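Local coordinates for protein aminoglycoside phosphotransferase (Alicyclobacillus acidocaldarius subsp. acidocaldarius, PDB 4PDY) that probably transfers a phosphate group to a small-molecule substrate and has a protein-kinase-like fold, at residues Ile287-Ser290 against Glu291-Val295; Leu200-Phe203 against Glu204-Asp207; Asp179-Asp182 against Gln183-Ser187. All coordinates share one frame; numbering follows the deposited sequence.

In the fold
Each of the three contacts is local: its two segments follow one another without a gap, so none nests in or crosses another. From the N terminus, contact 3 comes first and starts helix 180-187. Contact 2 joins the end of helix 189-203 to the start of helix 206-218. Contact 1 starts helix 289-300. Contacts 1 and 2 have centres about 11 Å apart and touch: Arg293 forms salt bridges to Asp205 and Asp207, tying helix 289-300 to the junction and the first turn of helix 206-218. Contact 3 lies apart, its centre about 35 Å from that of contact 1, and packs on helices 154-173, 303-315 and 319-347.

Contact 1: residues Ile287-Ser290 against Glu291-Val295; sequences IPKS and EYRAV
Ile287 and Tyr292 meet at the N-terminal start of helix 289-300, where Pro288 takes the N-cap position. The tight side of this helix start is a CH-pi contact. Ile287 CG2 lies over one face of the Tyr292 ring, 3.6 Å from its centroid and 20° off the normal. It sits toward the rim, over the CD2 and CE2 side of the ring. The methyl reaches the ring because CG2 is anti to the backbone N of Ile287, with CG1 beside that N (chi1 -55°). The same methyl also touches the carboxylate of Glu291, with Ile287 CG2 to Glu291 OE1 at 3.4 Å.

The Glu291 chain runs extended past Ile287 and Pro288, and Pro288 CD is 3.5 Å from its OE1. That oxygen forms a salt bridge with Arg252, while OE2 is hydrogen-bonded to Tyr211. The buried carboxylate is therefore held at both oxygens. Phe278 meets the Tyr292 ring edge-to-face.

The backbone closes the first turn. Tyr292 N gives a nearly straight bond (167°) to Pro288 O at 3.2 Å. Glu291 N adds a weak bond to the same oxygen.

The loose, solvent side is that of Lys289. This residue is exposed and fully extended, and its nearest side-chain approach to Arg293 is 4.4 Å, between the two CG atoms. Its NZ has a long, weak ion pair with Glu347. Arg293 itself is firmly held. Its chain bends at chi2 and chi3, and its guanidinium forms salt bridges with Asp205 and Asp207. At the backbone, Arg293 N is bonded to Lys289 O at 2.9 Å, and Arg293 CG rests 3.0 Å from that same Lys289 O.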
loop_
_atom_site.group_PDB
_atom_site.type_symbol
_atom_site.label_atom_id
_atom_site.label_comp_id
_atom_site.label_asym_id
_atom_site.label_seq_id
_atom_site.Cartn_x
_atom_site.Cartn_y
_atom_site.Cartn_z
ATOM N N ILE A 287 -4.831 -18.912 -5.417
ATOM C CA ILE A 287 -4.107 -18.067 -6.359
ATOM C C ILE A 287 -3.882 -18.850 -7.660
ATOM O O ILE A 287 -3.088 -19.806 -7.684
ATOM C CB ILE A 287 -2.733 -17.667 -5.805
ATOM C CG1 ILE A 287 -2.866 -17.002 -4.423
ATOM C CG2 ILE A 287 -2.009 -16.728 -6.749
ATOM C CD1 ILE A 287 -1.523 -16.840 -3.730
ATOM N N PRO A 288 -4.569 -18.469 -8.754
ATOM C CA PRO A 288 -4.296 -19.176 -10.016
ATOM C C PRO A 288 -2.966 -18.753 -10.604
ATOM O O PRO A 288 -2.395 -17.715 -10.240
ATOM C CB PRO A 288 -5.439 -18.734 -10.927
ATOM C CG PRO A 288 -5.863 -17.413 -10.388
ATOM C CD PRO A 288 -5.600 -17.429 -8.911
ATOM N N LYS A 289 -2.474 -19.543 -11.543
ATOM C CA LYS A 289 -1.205 -19.247 -12.180
ATOM C C LYS A 289 -1.158 -17.810 -12.733
ATOM O O LYS A 289 -0.129 -17.138 -12.598
ATOM C CB LYS A 289 -0.951 -20.242 -13.309
ATOM C CG LYS A 289 0.419 -20.143 -13.956
ATOM C CD LYS A 289 0.654 -21.312 -14.921
ATOM C CE LYS A 289 2.025 -21.188 -15.548
ATOM N NZ LYS A 289 2.272 -22.264 -16.537
ATOM N N SER A 290 -2.251 -17.370 -13.375
ATOM C CA SER A 290 -2.264 -16.056 -13.989
ATOM C C SER A 290 -2.140 -14.936 -12.946
ATOM O O SER A 290 -1.628 -13.880 -13.258
ATOM C CB SER A 290 -3.518 -15.839 -14.850
ATOM O OG SER A 290 -4.734 -16.012 -14.132
ATOM N N GLU A 291 -2.653 -15.168 -11.734
ATOM C CA GLU A 291 -2.518 -14.173 -10.650
ATOM C C GLU A 291 -1.076 -14.102 -10.196
ATOM O O GLU A 291 -0.545 -13.009 -9.957
ATOM C CB GLU A 291 -3.457 -14.476 -9.486
ATOM C CG GLU A 291 -3.403 -13.453 -8.347
ATOM C CD GLU A 291 -4.580 -13.613 -7.426
ATOM O OE1 GLU A 291 -4.764 -14.727 -6.931
ATOM O OE2 GLU A 291 -5.296 -12.624 -7.170
ATOM N N TYR A 292 -0.435 -15.254 -10.040
ATOM C CA TYR A 292 0.999 -15.259 -9.746
ATOM C C TYR A 292 1.749 -14.467 -10.801
ATOM O O TYR A 292 2.675 -13.734 -10.520
ATOM C CB TYR A 292 1.566 -16.665 -9.692
ATOM C CG TYR A 292 1.422 -17.410 -8.400
ATOM C CD1 TYR A 292 2.176 -17.031 -7.291
ATOM C CD2 TYR A 292 0.568 -18.492 -8.274
ATOM C CE1 TYR A 292 2.093 -17.716 -6.096
ATOM C CE2 TYR A 292 0.472 -19.187 -7.080
ATOM C CZ TYR A 292 1.232 -18.779 -5.983
ATOM O OH TYR A 292 1.176 -19.427 -4.761
ATOM N N ARG A 293 1.388 -14.688 -12.071
ATOM C CA ARG A 293 2.129 -14.027 -13.154
ATOM C C ARG A 293 1.931 -12.513 -13.149
ATOM O O ARG A 293 2.861 -11.772 -13.446
ATOM C CB ARG A 293 1.773 -14.639 -14.508
ATOM C CG ARG A 293 2.018 -16.133 -14.515
ATOM C CD ARG A 293 2.965 -16.600 -15.577
ATOM N NE ARG A 293 2.561 -16.177 -16.906
ATOM C CZ ARG A 293 3.410 -15.935 -17.897
ATOM N NH1 ARG A 293 2.942 -15.536 -19.066
ATOM N NH2 ARG A 293 4.724 -16.093 -17.728
ATOM N N ALA A 294 0.719 -12.060 -12.830
ATOM C CA ALA A 294 0.477 -10.625 -12.667
ATOM C C ALA A 294 1.335 -10.036 -11.536
ATOM O O ALA A 294 1.906 -8.963 -11.674
ATOM C CB ALA A 294 -0.989 -10.356 -12.406
ATOM N N VAL A 295 1.414 -10.750 -10.412
ATOM C CA VAL A 295 2.263 -10.334 -9.301
ATOM C C VAL A 295 3.731 -10.306 -9.755
ATOM O O VAL A 295 4.445 -9.359 -9.465
ATOM C CB VAL A 295 2.070 -11.267 -8.085
ATOM C CG1 VAL A 295 3.148 -11.012 -7.048
ATOM C CG2 VAL A 295 0.695 -11.082 -7.470
#

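Contact 2: residues Leu200-Phe203 against Glu204-Asp207; sequences LALF and EDRD
Leu202 and Asp205 touch side chain to side chain, their chains meeting at a slant. One leucine methyl does the work: Leu202 CD2 lies 3.5 Å from Asp205 OD2. In Leu202, CG is anti to the carbonyl carbon (chi1 -79°), and the chain then runs on extended to CD1, leaving CD2 as the branch beside the carboxylate. Asp205 has a similar first torsion (chi1 -74°). This folds its carboxylate back over the end of the preceding helix, with Asp205 CG 3.4 Å from Ala201 O. Asp205 OD2 also forms a salt bridge with Arg293 of helix 289-300.

The site is the junction where helix 189-203 ends and helix 206-218 begins. Asp205 holds the N-cap position of the second helix, but its side chain makes no capping bond. Asp205 N still bonds back to Leu202 O, at the end of the first helix, at 3.1 Å and from above the carbonyl plane. Replacing this aspartate by alanine would probably cost Arg293 NH1 its carboxylate partner, leaving the guanidinium held through NE by Asp207 and freer to turn.

Glu204 starts out the same way, then runs extended past the carbonyl of Leu200, with Glu204 CG 3.3 Å from Leu200 O. Glu204 N bonds to that same oxygen at 3.1 Å, in a bent bond of 135°, and has a second, weak bond to Ala201 O. The Phe203 ring packs against helix 154-173, where it meets Phe158 with the two planes at a small angle, and touches Ala297 and Ile298 of helix 289-300.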
loop_
_atom_site.group_PDB
_atom_site.type_symbol
_atom_site.label_atom_id
_atom_site.label_comp_id
_atom_site.label_asym_id
_atom_site.label_seq_id
_atom_site.Cartn_x
_atom_site.Cartn_y
_atom_site.Cartn_z
ATOM N N LEU A 200 7.413 -5.656 -18.610
ATOM C CA LEU A 200 6.466 -5.220 -19.628
ATOM C C LEU A 200 6.031 -6.392 -20.513
ATOM O O LEU A 200 4.876 -6.456 -20.875
ATOM C CB LEU A 200 7.041 -4.080 -20.461
ATOM C CG LEU A 200 7.321 -2.776 -19.692
ATOM C CD1 LEU A 200 8.002 -1.769 -20.602
ATOM C CD2 LEU A 200 6.045 -2.183 -19.134
ATOM N N ALA A 201 6.934 -7.339 -20.790
ATOM C CA ALA A 201 6.552 -8.547 -21.551
ATOM C C ALA A 201 5.494 -9.358 -20.797
ATOM O O ALA A 201 4.533 -9.871 -21.377
ATOM C CB ALA A 201 7.768 -9.414 -21.873
ATOM N N LEU A 202 5.644 -9.450 -19.472
ATOM C CA LEU A 202 4.646 -10.159 -18.672
ATOM C C LEU A 202 3.302 -9.458 -18.685
ATOM O O LEU A 202 2.263 -10.104 -18.798
ATOM C CB LEU A 202 5.102 -10.351 -17.225
ATOM C CG LEU A 202 6.090 -11.494 -17.000
ATOM C CD1 LEU A 202 6.687 -11.360 -15.612
ATOM C CD2 LEU A 202 5.421 -12.846 -17.158
ATOM N N PHE A 203 3.311 -8.134 -18.600
ATOM C CA PHE A 203 2.065 -7.372 -18.691
ATOM C C PHE A 203 1.346 -7.549 -20.039
ATOM O O PHE A 203 0.137 -7.395 -20.095
ATOM C CB PHE A 203 2.297 -5.880 -18.428
ATOM C CG PHE A 203 2.497 -5.523 -16.967
ATOM C CD1 PHE A 203 1.496 -5.741 -16.016
ATOM C CD2 PHE A 203 3.672 -4.927 -16.567
ATOM C CE1 PHE A 203 1.687 -5.386 -14.684
ATOM C CE2 PHE A 203 3.866 -4.578 -15.237
ATOM C CZ PHE A 203 2.874 -4.809 -14.306
ATOM N N GLU A 204 2.105 -7.862 -21.095
ATOM C CA GLU A 204 1.573 -8.102 -22.459
ATOM C C GLU A 204 1.136 -9.548 -22.699
ATOM O O GLU A 204 0.550 -9.845 -23.736
ATOM C CB GLU A 204 2.620 -7.663 -23.485
ATOM C CG GLU A 204 2.868 -6.164 -23.434
ATOM C CD GLU A 204 3.883 -5.680 -24.440
ATOM O OE1 GLU A 204 4.739 -6.479 -24.870
ATOM O OE2 GLU A 204 3.832 -4.482 -24.795
ATOM N N ASP A 205 1.383 -10.436 -21.743
ATOM C CA ASP A 205 0.972 -11.820 -21.863
ATOM C C ASP A 205 -0.534 -11.955 -21.688
ATOM O O ASP A 205 -1.144 -11.366 -20.787
ATOM C CB ASP A 205 1.707 -12.723 -20.854
ATOM C CG ASP A 205 3.173 -12.979 -21.230
ATOM O OD1 ASP A 205 3.526 -12.866 -22.433
ATOM O OD2 ASP A 205 3.982 -13.310 -20.319
ATOM N N ARG A 206 -1.138 -12.768 -22.540
ATOM C CA ARG A 206 -2.588 -12.865 -22.577
ATOM C C ARG A 206 -3.196 -13.388 -21.265
ATOM O O ARG A 206 -4.280 -12.969 -20.850
ATOM C CB ARG A 206 -2.994 -13.701 -23.807
ATOM C CG ARG A 206 -2.475 -15.134 -23.787
ATOM C CD ARG A 206 -2.162 -15.673 -25.184
ATOM N NE ARG A 206 -2.356 -17.117 -25.282
ATOM C CZ ARG A 206 -3.533 -17.746 -25.245
ATOM N NH1 ARG A 206 -4.671 -17.072 -25.102
ATOM N NH2 ARG A 206 -3.571 -19.071 -25.352
ATOM N N ASP A 207 -2.476 -14.259 -20.577
ATOM C CA ASP A 207 -2.971 -14.793 -19.303
ATOM C C ASP A 207 -3.031 -13.735 -18.179
ATOM O O ASP A 207 -3.980 -13.711 -17.411
ATOM C CB ASP A 207 -2.184 -16.033 -18.867
ATOM C CG ASP A 207 -0.744 -15.739 -18.505
ATOM O OD1 ASP A 207 0.004 -15.184 -19.347
ATOM O OD2 ASP A 207 -0.343 -16.090 -17.366
#

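Contact 3: residues Asp179-Asp182 against Gln183-Ser187; sequences DAFD and QLLLS
A capping box opens helix 180-187, with Asp179 at the N-cap and Asp182 three residues on. Asp182 N bonds to Asp179 OD1 at 2.9 Å, approaching nearly along the C-O axis of that carboxylate. In return, Asp179 N bonds to Asp182 OD2 at 2.9 Å, on its anti side and 31° out of the carboxylate plane. Each aspartate thus ties down the backbone of the other. Asp179 O also accepts from Gln183 N at 3.0 Å in a nearly straight bond, the first of the helix ladder.

Two carboxylates so close would be expected to repel, and nearby positive charges probably offset this. Asp182 OD2 has a salt bridge with Lys175, and Asp179 OD2 has one with Arg312. Asp182 OD1 is bonded to the hydroxyl of Tyr313, so both oxygens of this buried group have partners.

Gln183 folds back along the first turn. Its CG is anti to the carbonyl carbon (chi1 -64°), which lays the chain beside Asp179 O, and its NE2 bonds to Lys178 O just before the helix.

Phe181 and Leu185 lie one turn apart on the buried side. Phe181 packs on helices 303-315 and 319-347, while Leu185 touches Tyr313 and Trp169. Between them the contact is light: Phe181 CE1 comes to 4.3 Å from Leu185 CD2, at a slant to the ring. The backbone link is firmer, with Leu185 N bonded to Phe181 O at 2.8 Å and an angle of 175°. Further along, Ser187 OG donates to Leu184 O at 2.6 Å.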
loop_
_atom_site.group_PDB
_atom_site.type_symbol
_atom_site.label_atom_id
_atom_site.label_comp_id
_atom_site.label_asym_id
_atom_site.label_seq_id
_atom_site.Cartn_x
_atom_site.Cartn_y
_atom_site.Cartn_z
ATOM N N ASP A 179 28.240 12.378 -10.236
ATOM C CA ASP A 179 28.364 12.142 -8.808
ATOM C C ASP A 179 28.203 10.657 -8.530
ATOM O O ASP A 179 28.069 9.822 -9.461
ATOM C CB ASP A 179 27.409 13.048 -8.019
ATOM C CG ASP A 179 25.926 12.738 -8.228
ATOM O OD1 ASP A 179 25.559 11.581 -8.545
ATOM O OD2 ASP A 179 25.100 13.673 -8.014
ATOM N N ALA A 180 28.284 10.278 -7.267
ATOM C CA ALA A 180 28.261 8.864 -6.910
ATOM C C ALA A 180 26.956 8.206 -7.335
ATOM O O ALA A 180 26.955 7.070 -7.802
ATOM C CB ALA A 180 28.477 8.699 -5.415
ATOM N N PHE A 181 25.846 8.907 -7.168
ATOM C CA PHE A 181 24.538 8.403 -7.603
ATOM C C PHE A 181 24.513 8.150 -9.119
ATOM O O PHE A 181 24.122 7.073 -9.570
ATOM C CB PHE A 181 23.415 9.375 -7.227
ATOM C CG PHE A 181 22.036 8.839 -7.495
ATOM C CD1 PHE A 181 21.535 8.862 -8.782
ATOM C CD2 PHE A 181 21.246 8.294 -6.500
ATOM C CE1 PHE A 181 20.279 8.369 -9.065
ATOM C CE2 PHE A 181 19.990 7.796 -6.778
ATOM C CZ PHE A 181 19.501 7.817 -8.083
ATOM N N ASP A 182 24.932 9.138 -9.894
ATOM C CA ASP A 182 24.948 9.040 -11.352
ATOM C C ASP A 182 25.727 7.819 -11.760
ATOM O O ASP A 182 25.272 7.038 -12.598
ATOM C CB ASP A 182 25.629 10.267 -11.946
ATOM C CG ASP A 182 24.900 11.583 -11.657
ATOM O OD1 ASP A 182 23.649 11.604 -11.562
ATOM O OD2 ASP A 182 25.624 12.611 -11.539
ATOM N N GLN A 183 26.927 7.669 -11.214
ATOM C CA GLN A 183 27.786 6.555 -11.609
ATOM C C GLN A 183 27.169 5.214 -11.220
ATOM O O GLN A 183 27.201 4.246 -11.976
ATOM C CB GLN A 183 29.178 6.690 -10.990
ATOM C CG GLN A 183 29.932 7.908 -11.483
ATOM C CD GLN A 183 31.278 8.038 -10.824
ATOM O OE1 GLN A 183 32.124 7.163 -10.972
ATOM N NE2 GLN A 183 31.486 9.118 -10.083
ATOM N N LEU A 184 26.620 5.113 -10.018
ATOM C CA LEU A 184 25.998 3.881 -9.575
ATOM C C LEU A 184 24.790 3.523 -10.465
ATOM O O LEU A 184 24.640 2.383 -10.872
ATOM C CB LEU A 184 25.603 3.989 -8.101
ATOM C CG LEU A 184 24.839 2.801 -7.525
ATOM C CD1 LEU A 184 25.630 1.501 -7.624
ATOM C CD2 LEU A 184 24.476 3.080 -6.079
ATOM N N LEU A 185 23.928 4.488 -10.736
ATOM C CA LEU A 185 22.792 4.242 -11.634
ATOM C C LEU A 185 23.284 3.742 -13.013
ATOM O O LEU A 185 22.771 2.751 -13.542
ATOM C CB LEU A 185 21.942 5.513 -11.780
ATOM C CG LEU A 185 20.702 5.339 -12.666
ATOM C CD1 LEU A 185 19.670 4.433 -12.003
ATOM C CD2 LEU A 185 20.110 6.699 -12.979
ATOM N N LEU A 186 24.303 4.390 -13.559
ATOM C CA LEU A 186 24.835 3.962 -14.869
ATOM C C LEU A 186 25.392 2.541 -14.835
ATOM O O LEU A 186 25.245 1.789 -15.818
ATOM C CB LEU A 186 25.878 4.958 -15.385
ATOM C CG LEU A 186 25.279 6.306 -15.807
ATOM C CD1 LEU A 186 26.347 7.378 -15.844
ATOM C CD2 LEU A 186 24.564 6.196 -17.150
ATOM N N SER A 187 25.985 2.167 -13.706
ATOM C CA SER A 187 26.570 0.841 -13.562
ATOM C C SER A 187 25.544 -0.283 -13.617
ATOM O O SER A 187 25.918 -1.426 -13.864
ATOM C CB SER A 187 27.361 0.708 -12.257
ATOM O OG SER A 187 26.510 0.553 -11.121
#